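Local coordinates for protein MlnE (Bacillus amyloliquefaciens subsp. plantarum, PDB 5D2E) that probably reduces beta-keto groups of carrier-bound polyketide intermediates with NADPH, as the N-terminal B-type ketoreductase of the macrolactin assembly line, at residues 339-342 / 343-347; 138-141 / 142-145. All coordinates share one frame; numbering follows the deposited sequence.

Contact 1. Residues 339-342 / 343-347; sequences ETDA and LIKYI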
# COMPACT_ATOMS: atom_id res chain seq x y z
N GLU A 339 13.58 -18.60 2.05
CA GLU A 339 13.64 -18.90 0.63
C GLU A 339 14.21 -17.71 -0.12
O GLU A 339 15.01 -17.87 -1.05
CB GLU A 339 12.29 -19.29 0.05
CG GLU A 339 11.76 -20.63 0.58
CD GLU A 339 10.67 -21.24 -0.28
OE1 GLU A 339 10.62 -21.06 -1.53
OE2 GLU A 339 9.81 -21.88 0.34
N THR A 340 13.80 -16.51 0.28
CA THR A 340 14.27 -15.31 -0.36
C THR A 340 15.76 -15.13 -0.07
O THR A 340 16.53 -14.71 -0.95
CB THR A 340 13.44 -14.11 0.10
OG1 THR A 340 12.10 -14.26 -0.39
CG2 THR A 340 13.99 -12.81 -0.47
N ASP A 341 16.18 -15.43 1.15
CA ASP A 341 17.58 -15.36 1.48
C ASP A 341 18.40 -16.34 0.63
O ASP A 341 19.44 -15.96 0.04
CB ASP A 341 17.78 -15.65 2.96
CG ASP A 341 19.17 -15.17 3.47
OD1 ASP A 341 19.69 -14.10 3.02
OD2 ASP A 341 19.72 -15.87 4.35
N ALA A 342 17.93 -17.58 0.55
CA ALA A 342 18.56 -18.62 -0.28
C ALA A 342 18.63 -18.18 -1.70
O ALA A 342 19.61 -18.44 -2.37
CB ALA A 342 17.79 -19.93 -0.19
N LEU A 343 17.59 -17.50 -2.20
CA LEU A 343 17.54 -17.02 -3.56
C LEU A 343 18.68 -15.99 -3.86
O LEU A 343 19.39 -16.09 -4.87
CB LEU A 343 16.16 -16.46 -3.90
CG LEU A 343 16.02 -15.71 -5.22
CD1 LEU A 343 16.27 -16.58 -6.43
CD2 LEU A 343 14.70 -14.93 -5.33
N ILE A 344 18.82 -14.97 -3.01
CA ILE A 344 19.85 -13.94 -3.21
C ILE A 344 21.25 -14.58 -3.09
O ILE A 344 22.11 -14.33 -3.95
CB ILE A 344 19.70 -12.76 -2.22
CG1 ILE A 344 18.31 -12.08 -2.35
CG2 ILE A 344 20.84 -11.80 -2.36
CD1 ILE A 344 17.81 -11.71 -3.70
N LYS A 345 21.44 -15.45 -2.13
CA LYS A 345 22.70 -16.21 -2.01
C LYS A 345 23.08 -16.99 -3.26
O LYS A 345 24.24 -16.98 -3.69
CB LYS A 345 22.64 -17.14 -0.81
CG LYS A 345 22.90 -16.37 0.45
CD LYS A 345 22.53 -17.13 1.70
CE LYS A 345 22.98 -16.26 2.86
NZ LYS A 345 22.32 -16.65 4.12
N TYR A 346 22.09 -17.62 -3.88
CA TYR A 346 22.32 -18.40 -5.08
C TYR A 346 22.67 -17.51 -6.24
O TYR A 346 23.52 -17.89 -7.08
CB TYR A 346 21.12 -19.26 -5.37
CG TYR A 346 21.14 -19.93 -6.72
CD1 TYR A 346 21.81 -21.13 -6.91
CD2 TYR A 346 20.49 -19.36 -7.82
CE1 TYR A 346 21.83 -21.74 -8.16
CE2 TYR A 346 20.51 -19.97 -9.08
CZ TYR A 346 21.19 -21.17 -9.22
OH TYR A 346 21.23 -21.80 -10.44
N ILE A 347 22.04 -16.34 -6.31
CA ILE A 347 22.33 -15.41 -7.37
C ILE A 347 23.78 -14.91 -7.18
O ILE A 347 24.55 -14.79 -8.16
CB ILE A 347 21.37 -14.23 -7.39
CG1 ILE A 347 20.00 -14.67 -7.84
CG2 ILE A 347 21.88 -13.15 -8.30
CD1 ILE A 347 18.97 -13.58 -7.74

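Contact 2. Residues 138-141 / 142-145; sequences KNTE and DAMR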
# COMPACT_ATOMS: atom_id res chain seq x y z
N LYS A 138 9.80 -2.76 12.35
CA LYS A 138 11.04 -3.44 12.17
C LYS A 138 10.82 -4.51 11.11
O LYS A 138 9.73 -5.09 11.03
CB LYS A 138 11.44 -4.20 13.42
CG LYS A 138 11.77 -3.40 14.67
CD LYS A 138 12.46 -4.33 15.68
CE LYS A 138 13.53 -5.19 14.97
NZ LYS A 138 14.62 -5.83 15.78
N ASN A 139 11.90 -4.82 10.39
CA ASN A 139 11.83 -5.76 9.28
C ASN A 139 12.04 -7.21 9.78
O ASN A 139 12.88 -7.97 9.24
CB ASN A 139 12.82 -5.37 8.18
CG ASN A 139 14.27 -5.55 8.61
OD1 ASN A 139 14.56 -5.53 9.78
ND2 ASN A 139 15.16 -5.67 7.65
N THR A 140 11.33 -7.57 10.85
CA THR A 140 11.33 -8.96 11.34
C THR A 140 9.92 -9.54 11.24
O THR A 140 8.89 -8.80 11.32
CB THR A 140 11.74 -9.08 12.82
OG1 THR A 140 10.78 -8.36 13.61
CG2 THR A 140 13.09 -8.48 13.04
N GLU A 141 9.84 -10.86 11.14
CA GLU A 141 8.56 -11.50 11.03
C GLU A 141 7.68 -11.17 12.20
O GLU A 141 6.52 -10.85 12.04
CB GLU A 141 8.72 -13.00 10.94
CG GLU A 141 7.38 -13.70 10.72
CD GLU A 141 7.50 -15.19 10.53
OE1 GLU A 141 8.61 -15.73 10.46
OE2 GLU A 141 6.44 -15.81 10.41
N ASP A 142 8.23 -11.30 13.39
CA ASP A 142 7.45 -11.10 14.59
C ASP A 142 6.88 -9.67 14.68
O ASP A 142 5.73 -9.47 15.02
CB ASP A 142 8.33 -11.36 15.82
CG ASP A 142 7.52 -11.35 17.09
OD1 ASP A 142 6.66 -12.24 17.23
OD2 ASP A 142 7.69 -10.43 17.92
N ALA A 143 7.70 -8.68 14.37
CA ALA A 143 7.28 -7.30 14.47
C ALA A 143 6.19 -7.05 13.43
O ALA A 143 5.20 -6.39 13.73
CB ALA A 143 8.42 -6.35 14.21
N MET A 144 6.41 -7.52 12.21
CA MET A 144 5.42 -7.27 11.15
C MET A 144 4.10 -7.94 11.45
O MET A 144 3.04 -7.34 11.27
CB MET A 144 5.98 -7.64 9.82
CG MET A 144 7.08 -6.69 9.35
SD MET A 144 7.61 -7.21 7.67
CE MET A 144 8.60 -8.60 8.09
N ARG A 145 4.15 -9.17 11.97
CA ARG A 145 2.93 -9.85 12.35
C ARG A 145 2.16 -9.08 13.40
O ARG A 145 0.93 -8.93 13.28
CB ARG A 145 3.22 -11.28 12.85
CG ARG A 145 3.50 -12.27 11.74
CD ARG A 145 3.54 -13.72 12.25
NE ARG A 145 3.95 -14.63 11.19
CZ ARG A 145 3.21 -14.95 10.12
NH1 ARG A 145 2.00 -14.44 9.91
NH2 ARG A 145 3.71 -15.80 9.24

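Contact 1. Residues 339-342 / 343-347
Glu339 meets Leu343 through the backbone: Leu343 N donates to Glu339 O at 2.8 Å. The carboxylate of Glu339 instead reaches back along the chain, where OE1 accepts from the amide of Asp333. Thr340 O receives the amide of Ile344, and CG1 of Ile344 packs against that oxygen at 3.5 Å. The hydroxyl of Thr340 is bonded to the carbonyl of Ile334. Asp341 pairs twice with Lys345. Its O accepts Lys345 N in an almost straight bond (N-H...O 173°), and its carboxylate forms a salt bridge with the ammonium, OD2 to NZ 2.7 Å. NZ reaches OD2 from above the carboxylate plane, 41° out of it. CG of Lys345 stands beside the backbone N and anti to the carbonyl carbon (chi1 -79°), which sends the extended chain back over Asp341 O, with Lys345 CG 3.5 Å from it. Ala342 O accepts Tyr346 N at 3.0 Å, and CB of Tyr346 rests near the same oxygen. Leu343 and Ile344 turn inward onto Leu277 of strand 275-279. The pattern is that of an amphipathic alpha-helix with an i to i+4 salt bridge, packed on the parallel sheet of a Rossmann-type ketoreductase domain.

Contact 2. Residues 138-141 / 142-145
The guanidinium of Arg145 meets the carboxylate of Glu141 at its edge. OE2 lies in the guanidinium plane and takes both NE at 2.9 Å and NH2 at 3.0 Å. One oxygen thus holds two donors in a side-on salt bridge. NE uses the anti lone pair of OE2, while NH2 comes in on the same anti side, 22° out of the carboxylate plane. The two planes are turned 52° against each other, although OE2 stays in that of the guanidinium. The side chains lie alongside each other and point the same way. The glutamate chain is extended beyond CG, which brings OE2 alongside the end of the arginine, and Glu141 CG lies 3.6 Å from Arg145 NE. In the backbone of the same turn, Arg145 N donates to Glu141 O.

This is the first turn of helix 141-164, and Thr140 is its N-cap. OG1 of Thr140 accepts Ala143 N at 3.2 Å, a capping bond. OG1 sits between the backbone N and the carbonyl carbon (chi1 62°), which directs it to that amide. Thr140 O accepts Met144 N at 2.9 Å. Met144 bends at its last torsion and brings CE to 3.2 Å from Thr140 O. Its side chain also touches Phe386, Val389 and Trp390 of helix 386-394. Ahead of the cap, Asn139 centres an inverse gamma turn, and Lys138 CB meets Ala143 CB at 3.8 Å.

In the fold
Contact 2 comes first in the chain and lies in its N-terminal part; contact 1 follows, in the cofactor-binding ketoreductase part. Their centres are about 20 Å apart, and their nearest atoms about 10 Å, so they do not touch. Helix 386-394 links them: Thr340 of contact 1 and Met144 of contact 2 both touch Trp390. Contact 1 is closer to the cofactor. The side chain of Thr340 is about 7 Å from the bound NADP and about 3 Å from that of Ile334. Ile334 and its neighbour Asp333 are NADP-binding residues. Contact 2 stands further off, with the side chain of Arg145 about 12 Å from the NADP and about 10 Å from that of Asp333.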